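Local coordinates for ABC transporter sugar binding protein (Xanthomonas axonopodis pv. citri, PDB 3UOR) that probably binds maltose or a related sugar in the periplasm and hands it to an ABC transporter for uptake, at residues A45-D50 / A331-I336; Y121-W126 / P342-W347; Y141-L146 / S264-V269; F200-D205 / A297-G302; T286-G291 / F361-E366. All coordinates share one frame; numbering follows the deposited sequence.

Contact 1: A45-D50 / A331-I336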
# COMPACT_ATOMS: atom_id res chain seq x y z
N ALA A 45 -18.65 5.75 -8.31
CA ALA A 45 -19.78 6.42 -8.98
C ALA A 45 -21.08 5.65 -8.75
O ALA A 45 -22.15 6.25 -8.63
CB ALA A 45 -19.51 6.61 -10.47
N GLU A 46 -21.00 4.32 -8.68
CA GLU A 46 -22.21 3.52 -8.40
C GLU A 46 -22.68 3.83 -7.00
O GLU A 46 -23.88 4.00 -6.75
CB GLU A 46 -21.91 2.03 -8.47
CG GLU A 46 -21.48 1.54 -9.81
CD GLU A 46 -21.17 0.06 -9.77
OE1 GLU A 46 -20.13 -0.32 -10.33
OE2 GLU A 46 -21.94 -0.70 -9.15
N LEU A 47 -21.72 3.89 -6.08
CA LEU A 47 -22.01 4.11 -4.68
C LEU A 47 -22.64 5.47 -4.46
O LEU A 47 -23.53 5.60 -3.63
CB LEU A 47 -20.74 3.97 -3.84
CG LEU A 47 -20.27 2.54 -3.52
CD1 LEU A 47 -20.29 1.67 -4.74
CD2 LEU A 47 -18.88 2.59 -2.95
N VAL A 48 -22.19 6.50 -5.19
CA VAL A 48 -22.72 7.83 -4.93
C VAL A 48 -24.19 7.90 -5.34
O VAL A 48 -24.96 8.70 -4.80
CB VAL A 48 -21.91 8.98 -5.59
CG1 VAL A 48 -20.44 8.80 -5.33
CG2 VAL A 48 -22.17 9.06 -7.08
N ALA A 49 -24.58 7.05 -6.29
CA ALA A 49 -25.97 6.96 -6.70
C ALA A 49 -26.86 6.78 -5.47
O ALA A 49 -27.84 7.49 -5.30
CB ALA A 49 -26.18 5.82 -7.69
N ASP A 50 -26.49 5.84 -4.60
CA ASP A 50 -27.25 5.62 -3.37
C ASP A 50 -27.08 6.76 -2.36
O ASP A 50 -27.95 6.96 -1.51
CB ASP A 50 -26.88 4.28 -2.74
CG ASP A 50 -27.48 4.10 -1.36
OD1 ASP A 50 -26.79 4.39 -0.37
OD2 ASP A 50 -28.64 3.66 -1.27
N ALA A 331 -17.89 -2.10 2.96
CA ALA A 331 -18.09 -3.52 2.64
C ALA A 331 -18.52 -3.69 1.18
O ALA A 331 -18.06 -4.59 0.48
CB ALA A 331 -19.15 -4.14 3.56
N ARG A 332 -19.40 -2.81 0.72
CA ARG A 332 -19.92 -2.88 -0.64
C ARG A 332 -18.77 -2.61 -1.60
O ARG A 332 -18.59 -3.30 -2.61
CB ARG A 332 -21.00 -1.82 -0.80
CG ARG A 332 -22.15 -2.16 -1.71
CD ARG A 332 -23.24 -1.07 -1.61
NE ARG A 332 -24.20 -1.32 -0.52
CZ ARG A 332 -24.66 -0.40 0.33
NH1 ARG A 332 -24.27 0.88 0.24
NH2 ARG A 332 -25.53 -0.76 1.27
N PHE A 333 -17.97 -1.60 -1.27
CA PHE A 333 -16.81 -1.22 -2.07
C PHE A 333 -15.84 -2.38 -2.18
O PHE A 333 -15.34 -2.69 -3.26
CB PHE A 333 -16.12 -0.03 -1.41
CG PHE A 333 -15.15 0.69 -2.30
CD1 PHE A 333 -15.57 1.29 -3.47
CD2 PHE A 333 -13.82 0.83 -1.92
CE1 PHE A 333 -14.69 1.99 -4.27
CE2 PHE A 333 -12.93 1.51 -2.72
CZ PHE A 333 -13.36 2.10 -3.90
N HIS A 334 -15.58 -3.04 -1.05
CA HIS A 334 -14.70 -4.21 -1.05
C HIS A 334 -15.28 -5.33 -1.92
O HIS A 334 -14.56 -5.99 -2.68
CB HIS A 334 -14.49 -4.73 0.37
CG HIS A 334 -13.68 -5.98 0.45
ND1 HIS A 334 -14.25 -7.24 0.49
CD2 HIS A 334 -12.34 -6.17 0.47
CE1 HIS A 334 -13.29 -8.15 0.56
NE2 HIS A 334 -12.12 -7.53 0.55
N ALA A 335 -16.59 -5.53 -1.80
CA ALA A 335 -17.27 -6.61 -2.51
C ALA A 335 -17.08 -6.44 -4.01
O ALA A 335 -16.86 -7.41 -4.72
CB ALA A 335 -18.74 -6.64 -2.17
N ILE A 336 -17.16 -5.20 -4.48
CA ILE A 336 -17.14 -4.96 -5.92
C ILE A 336 -15.73 -4.95 -6.48
O ILE A 336 -15.47 -5.60 -7.49
CB ILE A 336 -17.86 -3.66 -6.29
CG1 ILE A 336 -19.31 -3.71 -5.79
CG2 ILE A 336 -17.82 -3.43 -7.78
CD1 ILE A 336 -20.00 -2.38 -5.80
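The first torsions of Leu47 and Phe333 point the two side chains in different directions from their helices. CG of Leu47 lies anti to its carbonyl carbon (chi1 -78°) and carries the branched end across the gap, while CG of Phe333 lies anti to its backbone N, beside the carbonyl carbon (chi1 -164°). The two side chains cross at about a right angle, and Leu47 CD2 ends 3.6 Å from Phe333 CD1, one corner of the ring. The other methyl, CD1 of Leu47, approaches Ile336 CD1 at 4.2 Å as the two chains slide past each other in opposite directions. A branched leucine suits this position, since its two methyls serve two different partners. The segment axes come no closer than 11.0 Å and run roughly antiparallel, at 148°, so long side chains have to fill the space between them.

No hydrogen bond joins the segments. Asp50 OD1 lies 4.4 Å from Arg332 NH1 but well out of the guanidinium plane, an attraction of charges without a directed N-H; the same oxygen is hydrogen-bonded to Tyr323. Exposed Glu46 brings OE2 to 4.2 Å from Ile336 CD1, at the solvent side.

The contact lies far out from the centre of the chain, where helix 39-52 packs on helix 327-337. Val43, one turn before Leu47, also touches Phe333 and Ile336, and the ring of Trp140, from strand 134-150, stacks on Phe333.

Contact 2: Y121-W126 / P342-W347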
# COMPACT_ATOMS: atom_id res chain seq x y z
N TYR A 121 -9.98 3.02 13.32
CA TYR A 121 -9.15 2.90 12.12
C TYR A 121 -7.80 2.25 12.45
O TYR A 121 -7.21 2.51 13.50
CB TYR A 121 -8.90 4.28 11.49
CG TYR A 121 -10.07 4.78 10.67
CD1 TYR A 121 -10.03 4.77 9.29
CD2 TYR A 121 -11.24 5.25 11.28
CE1 TYR A 121 -11.10 5.21 8.54
CE2 TYR A 121 -12.31 5.70 10.53
CZ TYR A 121 -12.23 5.69 9.17
OH TYR A 121 -13.28 6.13 8.39
N PHE A 122 -7.31 1.40 11.57
CA PHE A 122 -6.01 0.79 11.84
C PHE A 122 -4.99 1.92 12.05
O PHE A 122 -4.97 2.89 11.30
CB PHE A 122 -5.62 -0.17 10.72
CG PHE A 122 -6.63 -1.27 10.51
CD1 PHE A 122 -6.77 -2.29 11.44
CD2 PHE A 122 -7.43 -1.29 9.38
CE1 PHE A 122 -7.68 -3.32 11.26
CE2 PHE A 122 -8.36 -2.31 9.19
CZ PHE A 122 -8.50 -3.32 10.14
N PRO A 123 -4.19 1.82 13.12
CA PRO A 123 -3.38 2.98 13.52
C PRO A 123 -2.35 3.38 12.45
O PRO A 123 -2.21 4.56 12.20
CB PRO A 123 -2.71 2.52 14.82
CG PRO A 123 -2.77 1.01 14.78
CD PRO A 123 -4.05 0.68 14.04
N GLY A 124 -1.67 2.41 11.84
CA GLY A 124 -0.73 2.72 10.78
C GLY A 124 -1.42 3.36 9.59
O GLY A 124 -0.85 4.19 8.89
N VAL A 125 -2.67 2.97 9.34
CA VAL A 125 -3.45 3.58 8.25
C VAL A 125 -3.87 5.02 8.58
O VAL A 125 -3.74 5.92 7.76
CB VAL A 125 -4.67 2.72 7.93
CG1 VAL A 125 -5.54 3.40 6.89
CG2 VAL A 125 -4.22 1.33 7.45
N TRP A 126 -4.37 5.25 9.80
CA TRP A 126 -4.72 6.61 10.22
C TRP A 126 -3.49 7.49 10.15
O TRP A 126 -3.54 8.64 9.75
CB TRP A 126 -5.24 6.61 11.66
CG TRP A 126 -5.92 7.90 12.03
CD1 TRP A 126 -5.44 8.89 12.82
CD2 TRP A 126 -7.23 8.32 11.61
NE1 TRP A 126 -6.36 9.91 12.93
CE2 TRP A 126 -7.46 9.59 12.18
CE3 TRP A 126 -8.21 7.76 10.78
CZ2 TRP A 126 -8.64 10.30 11.97
CZ3 TRP A 126 -9.39 8.48 10.57
CH2 TRP A 126 -9.59 9.73 11.16
N PRO A 342 -10.46 0.40 5.67
CA PRO A 342 -9.42 0.92 6.57
C PRO A 342 -9.84 0.92 8.02
O PRO A 342 -9.09 1.46 8.83
CB PRO A 342 -9.26 2.37 6.11
CG PRO A 342 -10.61 2.75 5.62
CD PRO A 342 -11.23 1.48 5.03
N ARG A 343 -11.00 0.34 8.37
CA ARG A 343 -11.47 0.38 9.77
C ARG A 343 -11.97 -0.96 10.30
O ARG A 343 -12.49 -1.77 9.56
CB ARG A 343 -12.53 1.49 9.98
CG ARG A 343 -13.77 1.38 9.12
CD ARG A 343 -14.71 2.59 9.31
NE ARG A 343 -15.02 2.83 10.72
CZ ARG A 343 -15.88 3.75 11.15
NH1 ARG A 343 -16.54 4.51 10.27
NH2 ARG A 343 -16.08 3.93 12.45
N ARG A 344 -11.81 -1.20 11.60
CA ARG A 344 -12.11 -2.50 12.17
C ARG A 344 -13.55 -2.88 12.06
O ARG A 344 -13.88 -4.05 11.88
CB ARG A 344 -11.73 -2.55 13.64
CG ARG A 344 -10.29 -2.32 13.85
CD ARG A 344 -9.83 -2.89 15.14
NE ARG A 344 -8.44 -2.49 15.31
CZ ARG A 344 -8.09 -1.28 15.72
NH1 ARG A 344 -9.02 -0.38 16.00
NH2 ARG A 344 -6.80 -0.98 15.84
N SER A 345 -14.44 -1.91 12.17
CA SER A 345 -15.84 -2.28 12.21
C SER A 345 -16.34 -2.78 10.86
O SER A 345 -17.23 -3.62 10.79
CB SER A 345 -16.72 -1.17 12.83
OG SER A 345 -16.77 -0.02 12.02
N THR A 346 -15.75 -2.31 9.77
CA THR A 346 -16.12 -2.85 8.47
C THR A 346 -15.68 -4.30 8.39
O THR A 346 -16.35 -5.12 7.79
CB THR A 346 -15.49 -2.09 7.32
OG1 THR A 346 -15.78 -0.71 7.48
CG2 THR A 346 -16.08 -2.56 6.00
N TRP A 347 -14.54 -4.59 9.02
CA TRP A 347 -13.98 -5.94 9.01
C TRP A 347 -14.80 -6.91 9.84
O TRP A 347 -14.67 -8.12 9.68
CB TRP A 347 -12.52 -5.93 9.46
CG TRP A 347 -11.59 -5.55 8.31
CD1 TRP A 347 -11.18 -4.30 7.98
CD2 TRP A 347 -11.03 -6.44 7.33
NE1 TRP A 347 -10.37 -4.35 6.86
CE2 TRP A 347 -10.27 -5.65 6.44
CE3 TRP A 347 -11.08 -7.82 7.13
CZ2 TRP A 347 -9.57 -6.20 5.37
CZ3 TRP A 347 -10.39 -8.36 6.06
CH2 TRP A 347 -9.64 -7.55 5.19
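Phe122 presents its ring edge to the five-membered ring of Trp347 in an offset edge-to-face pair, with centroids 5.3 Å apart and planes at 70°. CZ of the phenylalanine comes within 3.6 Å of Trp347 CD1. On Pro342, Val125 CG1 lies 3.9 Å from CB, and Tyr121 lies alongside the same proline, pointing the same way. The Tyr121 ring is sandwiched: Arg343 CB stands over its centre in a CH-pi contact, 4.0 Å from the centroid, and Trp126 CZ3 covers the opposite face. A flat aromatic ring suits this slot between two neighbours.

The backbones join through a single beta bridge between Tyr121 and Arg343. One of its bonds runs from Phe122 N to Pro342 O (3.3 Å, 160° at the hydrogen), the donor tilted from the carbonyl plane; Arg344 and Asp120 are backbone-bonded beside it. Phe122 is also the N-cap residue of helix 123-127, so the bridge joins the start of that helix to the chain entering helix 344-348.

At the polar edge, Arg343 has CG placed between its backbone N and carbonyl carbon and bends again at chi3. CE2 of Tyr121 then sits over one guanidinium face, offset toward that group's rim, with the planes 25° apart. Arg343 NE makes a salt bridge with Asp120, and NH1 bonds the carbonyl of Ile115. Arg344 is extended from CG to NE; its CG touches Phe122 CE1 at 3.8 Å, and its NE pairs with Glu366.

Contact 3: Y141-L146 / S264-V269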
# COMPACT_ATOMS: atom_id res chain seq x y z
N TYR A 141 -9.34 3.52 1.43
CA TYR A 141 -9.12 2.07 1.38
C TYR A 141 -7.62 1.83 1.45
O TYR A 141 -6.83 2.75 1.26
CB TYR A 141 -9.69 1.47 0.10
CG TYR A 141 -9.02 1.95 -1.17
CD1 TYR A 141 -7.86 1.35 -1.64
CD2 TYR A 141 -9.54 3.01 -1.88
CE1 TYR A 141 -7.24 1.80 -2.79
CE2 TYR A 141 -8.94 3.46 -3.02
CZ TYR A 141 -7.79 2.86 -3.47
OH TYR A 141 -7.22 3.34 -4.62
N VAL A 142 -7.23 0.59 1.73
CA VAL A 142 -5.84 0.29 2.06
C VAL A 142 -5.28 -0.72 1.06
O VAL A 142 -5.95 -1.70 0.70
CB VAL A 142 -5.71 -0.31 3.47
CG1 VAL A 142 -4.25 -0.45 3.88
CG2 VAL A 142 -6.44 0.56 4.47
N ASP A 143 -4.07 -0.45 0.60
CA ASP A 143 -3.33 -1.40 -0.21
C ASP A 143 -2.16 -1.86 0.64
O ASP A 143 -1.37 -1.04 1.10
CB ASP A 143 -2.85 -0.72 -1.48
CG ASP A 143 -1.86 -1.57 -2.27
OD1 ASP A 143 -1.61 -2.73 -1.90
OD2 ASP A 143 -1.34 -1.05 -3.28
N THR A 144 -2.06 -3.15 0.90
CA THR A 144 -0.87 -3.69 1.54
C THR A 144 -0.51 -5.01 0.86
O THR A 144 -1.35 -5.60 0.19
CB THR A 144 -1.07 -3.87 3.06
OG1 THR A 144 0.19 -4.17 3.68
CG2 THR A 144 -2.02 -5.00 3.33
N ARG A 145 0.73 -5.47 1.03
CA ARG A 145 1.24 -6.62 0.27
C ARG A 145 1.57 -7.78 1.20
O ARG A 145 2.18 -7.59 2.23
CB ARG A 145 2.51 -6.21 -0.49
CG ARG A 145 2.33 -4.95 -1.36
CD ARG A 145 1.16 -5.14 -2.32
NE ARG A 145 0.81 -3.90 -3.02
CZ ARG A 145 1.49 -3.41 -4.05
NH1 ARG A 145 2.57 -4.06 -4.52
NH2 ARG A 145 1.11 -2.27 -4.63
N LEU A 146 1.15 -8.98 0.83
CA LEU A 146 1.39 -10.13 1.69
C LEU A 146 1.48 -11.36 0.78
O LEU A 146 1.50 -11.22 -0.44
CB LEU A 146 0.28 -10.25 2.76
CG LEU A 146 -1.19 -10.21 2.33
CD1 LEU A 146 -1.48 -11.28 1.28
CD2 LEU A 146 -2.19 -10.34 3.53
N SER A 264 2.10 -9.99 -2.96
CA SER A 264 1.35 -8.96 -3.69
C SER A 264 0.08 -8.49 -2.96
O SER A 264 -0.17 -8.86 -1.81
CB SER A 264 0.99 -9.47 -5.10
OG SER A 264 0.72 -8.41 -5.99
N GLY A 265 -0.73 -7.69 -3.64
CA GLY A 265 -1.81 -6.96 -3.00
C GLY A 265 -3.23 -7.47 -3.22
O GLY A 265 -3.43 -8.49 -3.88
N PRO A 266 -4.23 -6.75 -2.67
CA PRO A 266 -5.62 -7.21 -2.59
C PRO A 266 -6.29 -7.40 -3.95
O PRO A 266 -7.15 -8.27 -4.05
CB PRO A 266 -6.34 -6.09 -1.80
CG PRO A 266 -5.37 -4.93 -1.74
CD PRO A 266 -3.99 -5.55 -1.85
N TRP A 267 -5.91 -6.62 -4.95
CA TRP A 267 -6.52 -6.74 -6.28
C TRP A 267 -6.29 -8.13 -6.87
O TRP A 267 -7.02 -8.55 -7.77
CB TRP A 267 -5.98 -5.68 -7.24
CG TRP A 267 -4.53 -5.91 -7.55
CD1 TRP A 267 -4.01 -6.68 -8.56
CD2 TRP A 267 -3.40 -5.42 -6.81
NE1 TRP A 267 -2.64 -6.68 -8.51
CE2 TRP A 267 -2.23 -5.91 -7.44
CE3 TRP A 267 -3.27 -4.59 -5.68
CZ2 TRP A 267 -0.94 -5.61 -6.98
CZ3 TRP A 267 -1.98 -4.29 -5.23
CH2 TRP A 267 -0.84 -4.80 -5.88
N ASN A 268 -5.29 -8.86 -6.38
CA ASN A 268 -5.04 -10.19 -6.92
C ASN A 268 -6.07 -11.23 -6.50
O ASN A 268 -6.24 -12.25 -7.17
CB ASN A 268 -3.64 -10.70 -6.54
CG ASN A 268 -2.54 -10.00 -7.31
OD1 ASN A 268 -1.73 -9.28 -6.73
ND2 ASN A 268 -2.52 -10.20 -8.61
N VAL A 269 -6.75 -11.00 -5.38
CA VAL A 269 -7.64 -12.03 -4.87
C VAL A 269 -8.64 -12.38 -5.97
O VAL A 269 -8.79 -13.55 -6.33
CB VAL A 269 -8.34 -11.62 -3.56
CG1 VAL A 269 -9.45 -12.63 -3.18
CG2 VAL A 269 -7.33 -11.51 -2.44
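Leu146 and Ser264 form an antiparallel hydrogen-bonded pair, the last rung between strands 134-150 and 259-264 before the second chain leaves the sheet for helix 267-275. Leu146 N donates to Ser264 O over 3.0 Å. The return bond, from Ser264 N to Leu146 O, is 2.9 Å long and lies in the carbonyl plane. Next to this rung the backbones stay close: Gly265 CA makes a CA-H...O contact with Thr144 O, and that oxygen also lies 3.3 Å from Pro266 CD. Gly265, having no side chain, leaves room for the Trp267 ring and for the Asp143/Arg145 pair. Arg145 CD comes to 3.4 Å from Gly265 N. Pro266, which has no N-H to leave without a partner, suits the turn into the helix.

Arg145 bends at chi2 and folds back over this turn. There its guanidinium receives the edge of the Trp267 ring on one face, the two planes being 87° apart. Asp143 both touches the second segment, with OD1 3.7 Å from Pro266 CD, and fixes the rotation of the guanidinium. Arg145 grips the Asp143 carboxylate side-on: NE donates to OD1 and NH2 to OD2, both bonds nearly straight and within the guanidinium plane, in a salt bridge that would keep the arginine charge partly balanced. Glu195 offers NH2 only a long, weak ion pair. Thr144 OG1 is hydrogen-bonded to Ile299 O. Trp267, exposed overall, places CH2 3.3 Å from Arg145 CZ.

Contact 4: F200-D205 / A297-G302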
# COMPACT_ATOMS: atom_id res chain seq x y z
N PHE A 200 9.69 -5.38 3.94
CA PHE A 200 10.65 -5.96 4.88
C PHE A 200 11.43 -4.91 5.65
O PHE A 200 11.83 -5.14 6.79
CB PHE A 200 11.59 -6.96 4.17
CG PHE A 200 10.88 -8.15 3.63
CD1 PHE A 200 10.06 -8.92 4.46
CD2 PHE A 200 10.99 -8.50 2.29
CE1 PHE A 200 9.38 -10.02 3.98
CE2 PHE A 200 10.30 -9.62 1.79
CZ PHE A 200 9.50 -10.38 2.65
N ALA A 201 11.66 -3.75 5.03
CA ALA A 201 12.38 -2.66 5.69
C ALA A 201 11.50 -1.98 6.74
O ALA A 201 11.98 -1.57 7.81
CB ALA A 201 12.88 -1.64 4.67
N LEU A 202 10.21 -1.87 6.43
CA LEU A 202 9.24 -1.35 7.40
C LEU A 202 9.09 -2.24 8.64
O LEU A 202 8.59 -1.78 9.65
CB LEU A 202 7.87 -1.14 6.77
CG LEU A 202 7.83 -0.01 5.75
CD1 LEU A 202 6.47 0.00 5.05
CD2 LEU A 202 8.09 1.26 6.48
N GLN A 203 9.51 -3.51 8.57
CA GLN A 203 9.43 -4.39 9.75
C GLN A 203 10.55 -4.16 10.77
O GLN A 203 10.63 -4.89 11.75
CB GLN A 203 9.40 -5.87 9.34
CG GLN A 203 8.23 -6.22 8.42
CD GLN A 203 8.30 -7.64 7.96
OE1 GLN A 203 9.38 -8.24 7.94
NE2 GLN A 203 7.15 -8.20 7.60
N GLN A 204 11.39 -3.16 10.56
CA GLN A 204 12.55 -2.94 11.43
C GLN A 204 12.23 -1.81 12.39
O GLN A 204 11.38 -0.99 12.10
CB GLN A 204 13.80 -2.57 10.60
CG GLN A 204 14.11 -3.56 9.44
CD GLN A 204 14.10 -5.02 9.89
OE1 GLN A 204 14.73 -5.38 10.88
NE2 GLN A 204 13.36 -5.86 9.15
N ASP A 205 12.96 -1.73 13.50
CA ASP A 205 12.68 -0.75 14.54
C ASP A 205 13.13 0.64 14.18
O ASP A 205 12.63 1.62 14.74
CB ASP A 205 13.37 -1.13 15.83
CG ASP A 205 12.67 -2.26 16.54
OD1 ASP A 205 11.43 -2.34 16.40
OD2 ASP A 205 13.36 -3.06 17.21
N ALA A 297 5.16 -6.03 10.27
CA ALA A 297 4.53 -4.88 9.63
C ALA A 297 4.47 -5.10 8.13
O ALA A 297 5.01 -6.08 7.61
CB ALA A 297 5.30 -3.62 9.93
N GLY A 298 3.81 -4.18 7.45
CA GLY A 298 3.74 -4.20 6.01
C GLY A 298 3.45 -2.78 5.59
O GLY A 298 3.42 -1.87 6.43
N ILE A 299 3.21 -2.58 4.31
CA ILE A 299 2.98 -1.24 3.75
C ILE A 299 1.56 -0.74 4.09
O ILE A 299 0.61 -1.53 4.08
CB ILE A 299 3.16 -1.31 2.23
CG1 ILE A 299 4.65 -1.25 1.87
CG2 ILE A 299 2.46 -0.18 1.52
CD1 ILE A 299 4.91 -1.80 0.50
N ALA A 300 1.42 0.54 4.41
CA ALA A 300 0.12 1.17 4.57
C ALA A 300 -0.19 1.99 3.33
O ALA A 300 -0.17 3.22 3.36
CB ALA A 300 0.12 2.05 5.80
N GLY A 301 -0.44 1.30 2.21
CA GLY A 301 -0.64 1.98 0.94
C GLY A 301 -2.12 2.23 0.76
O GLY A 301 -2.90 1.94 1.66
N GLY A 302 -2.50 2.74 -0.40
CA GLY A 302 -3.90 2.95 -0.70
C GLY A 302 -4.17 4.43 -0.84
O GLY A 302 -3.26 5.20 -1.11
O HOH W 1 7.36 -5.84 12.18
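Gln203 supplies the direct hydrogen bond of this contact: NE2 donates to Ala297 O over 3.0 Å, at 161° and in the plane of both the carbonyl and the amide. The chain is extended beyond CG, and a primary amide suits the spot because both of its ends are used. NE2 also bonds Pro290 O, while OE1 accepts from Trp166 NE1, which fixes how the amide is turned.

A water adds an indirect link. It accepts from Ala297 N at 2.9 Å and gives a weak bond to Gln203 O.

In fold terms, the C-terminal end of helix 195-202 is joined here to the loop that leads into strand 303-307.

The apolar contact is made by Leu202, which crosses Ile299 at about a right angle, CD1 lying 3.9 Å from Ile299 CG1. Two carbonyl oxygens are met in van der Waals contact: Leu202 CD1 lies 3.8 Å from Gly298 O, and the small Ala297 fits its CB 3.8 Å from Leu202 O.

Contact 5: T286-G291 / F361-E366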
# COMPACT_ATOMS: atom_id res chain seq x y z
N THR A 286 -4.17 -16.74 1.21
CA THR A 286 -3.36 -15.58 1.50
C THR A 286 -2.87 -15.70 2.95
O THR A 286 -3.57 -16.26 3.78
CB THR A 286 -4.19 -14.31 1.35
OG1 THR A 286 -5.30 -14.38 2.23
CG2 THR A 286 -4.71 -14.18 -0.07
N ALA A 287 -1.68 -15.19 3.24
CA ALA A 287 -1.13 -15.26 4.59
C ALA A 287 -0.39 -13.97 4.87
O ALA A 287 0.24 -13.42 3.99
CB ALA A 287 -0.16 -16.47 4.76
N PRO A 288 -0.44 -13.50 6.11
CA PRO A 288 0.20 -12.21 6.34
C PRO A 288 1.72 -12.35 6.25
O PRO A 288 2.23 -13.45 6.30
CB PRO A 288 -0.27 -11.82 7.75
CG PRO A 288 -0.72 -13.08 8.39
CD PRO A 288 -1.08 -14.06 7.31
N LEU A 289 2.42 -11.23 6.13
CA LEU A 289 3.86 -11.24 5.85
C LEU A 289 4.67 -11.68 7.07
O LEU A 289 4.53 -11.10 8.14
CB LEU A 289 4.26 -9.81 5.44
CG LEU A 289 5.34 -9.54 4.40
CD1 LEU A 289 5.11 -10.35 3.13
CD2 LEU A 289 5.44 -8.05 4.10
N PRO A 290 5.52 -12.71 6.92
CA PRO A 290 6.36 -13.02 8.09
C PRO A 290 7.26 -11.84 8.45
O PRO A 290 7.64 -11.06 7.58
CB PRO A 290 7.22 -14.18 7.59
CG PRO A 290 6.38 -14.82 6.51
CD PRO A 290 5.68 -13.70 5.84
N GLY A 291 7.56 -11.69 9.73
CA GLY A 291 8.50 -10.67 10.18
C GLY A 291 9.66 -11.32 10.92
O GLY A 291 9.68 -12.54 11.10
N PHE A 361 -5.25 -10.18 5.05
CA PHE A 361 -5.18 -8.72 4.92
C PHE A 361 -5.69 -8.02 6.17
O PHE A 361 -5.05 -7.12 6.69
CB PHE A 361 -5.98 -8.26 3.71
CG PHE A 361 -5.36 -8.67 2.41
CD1 PHE A 361 -4.21 -8.03 1.94
CD2 PHE A 361 -5.93 -9.68 1.64
CE1 PHE A 361 -3.63 -8.39 0.72
CE2 PHE A 361 -5.35 -10.06 0.42
CZ PHE A 361 -4.19 -9.41 -0.04
N GLY A 362 -6.84 -8.46 6.67
CA GLY A 362 -7.43 -7.82 7.83
C GLY A 362 -6.51 -7.96 9.02
O GLY A 362 -6.34 -7.03 9.79
N ASP A 363 -5.88 -9.11 9.16
CA ASP A 363 -4.90 -9.27 10.24
C ASP A 363 -3.66 -8.36 10.05
O ASP A 363 -3.17 -7.75 11.02
CB ASP A 363 -4.46 -10.74 10.32
CG ASP A 363 -3.51 -10.99 11.48
OD1 ASP A 363 -3.96 -10.96 12.64
OD2 ASP A 363 -2.33 -11.22 11.24
N GLN A 364 -3.14 -8.28 8.83
CA GLN A 364 -1.89 -7.51 8.60
C GLN A 364 -2.10 -6.01 8.81
O GLN A 364 -1.19 -5.30 9.24
CB GLN A 364 -1.34 -7.75 7.18
CG GLN A 364 0.02 -7.05 6.93
CD GLN A 364 0.75 -7.62 5.73
OE1 GLN A 364 1.07 -8.80 5.70
NE2 GLN A 364 1.01 -6.78 4.73
N LEU A 365 -3.32 -5.55 8.51
CA LEU A 365 -3.67 -4.14 8.67
C LEU A 365 -3.43 -3.66 10.10
O LEU A 365 -3.24 -2.47 10.32
CB LEU A 365 -5.12 -3.87 8.24
CG LEU A 365 -5.30 -4.02 6.73
CD1 LEU A 365 -6.69 -3.56 6.31
CD2 LEU A 365 -4.27 -3.21 6.03
N GLU A 366 -3.41 -4.58 11.06
CA GLU A 366 -3.18 -4.16 12.45
C GLU A 366 -1.74 -3.73 12.64
O GLU A 366 -1.42 -3.11 13.64
CB GLU A 366 -3.48 -5.30 13.44
CG GLU A 366 -4.95 -5.66 13.58
CD GLU A 366 -5.77 -4.58 14.29
OE1 GLU A 366 -5.17 -3.61 14.81
OE2 GLU A 366 -7.02 -4.72 14.33
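Thr286, on strand 284-287, meets Phe361 of helix 359-364, so the contact begins as packing of a helix on the end of a strand of the main sheet. The methyl CG2 of Thr286 lies 4.2 Å from Phe361 CE2, the two side chains crossing at about a right angle. Threonine suits a place with two demands, for its hydroxyl OG1 is hydrogen-bonded to Leu357 O while the methyl faces the ring. Beyond Ala287, which points away, the strand gives way to a loop at Pro288.

Pro288 CG sits 3.8 Å from Asp363 OD2, a contact with no hydrogen bond in it, and that carboxylate oxygen forms a salt bridge with Arg367. Pro288 CA comes to 3.6 Å from Gln364 OE1, so the proline lies beside the amide that binds the next residue.

At Leu289 the backbone is caught. Gln364 has CG anti to its backbone N (chi1 -176°) and stays extended beyond it, which carries the amide across to the loop. The far end of that amide is also occupied: NE2 is hydrogen-bonded to Thr144 OG1 and Arg145 O, so one glutamine ties helix 359-364 to both the loop and strand 134-150. Leu289 CB packs 3.4 Å from Gln364 OE1, and the same oxygen accepts Leu289 N over 2.8 Å, at 158° and nearly in line with the C=O.

Overall arrangement
Contacts 3, 4 and 5 form a tight group, with centres 10 to 13 Å apart, around strand 134-150. That long strand pairs with strands 259-264, 284-287 and 303-307 and so joins them in one sheet; the protein probably has the two-lobed fold of the periplasmic binding proteins. Asp143 O, 2.8 Å from Gly301 N, probably bonds contact 3 to contact 4. Contact 2, centred about 14 Å from contact 5, packs against it where Trp347 CH2 lies 3.3 Å from Gly362 N. Contact 1 lies farthest out, its centre about 29 Å from that of contact 4; it reaches contact 3 through Phe333 CE2 and Tyr141 CD2, 3.8 Å apart.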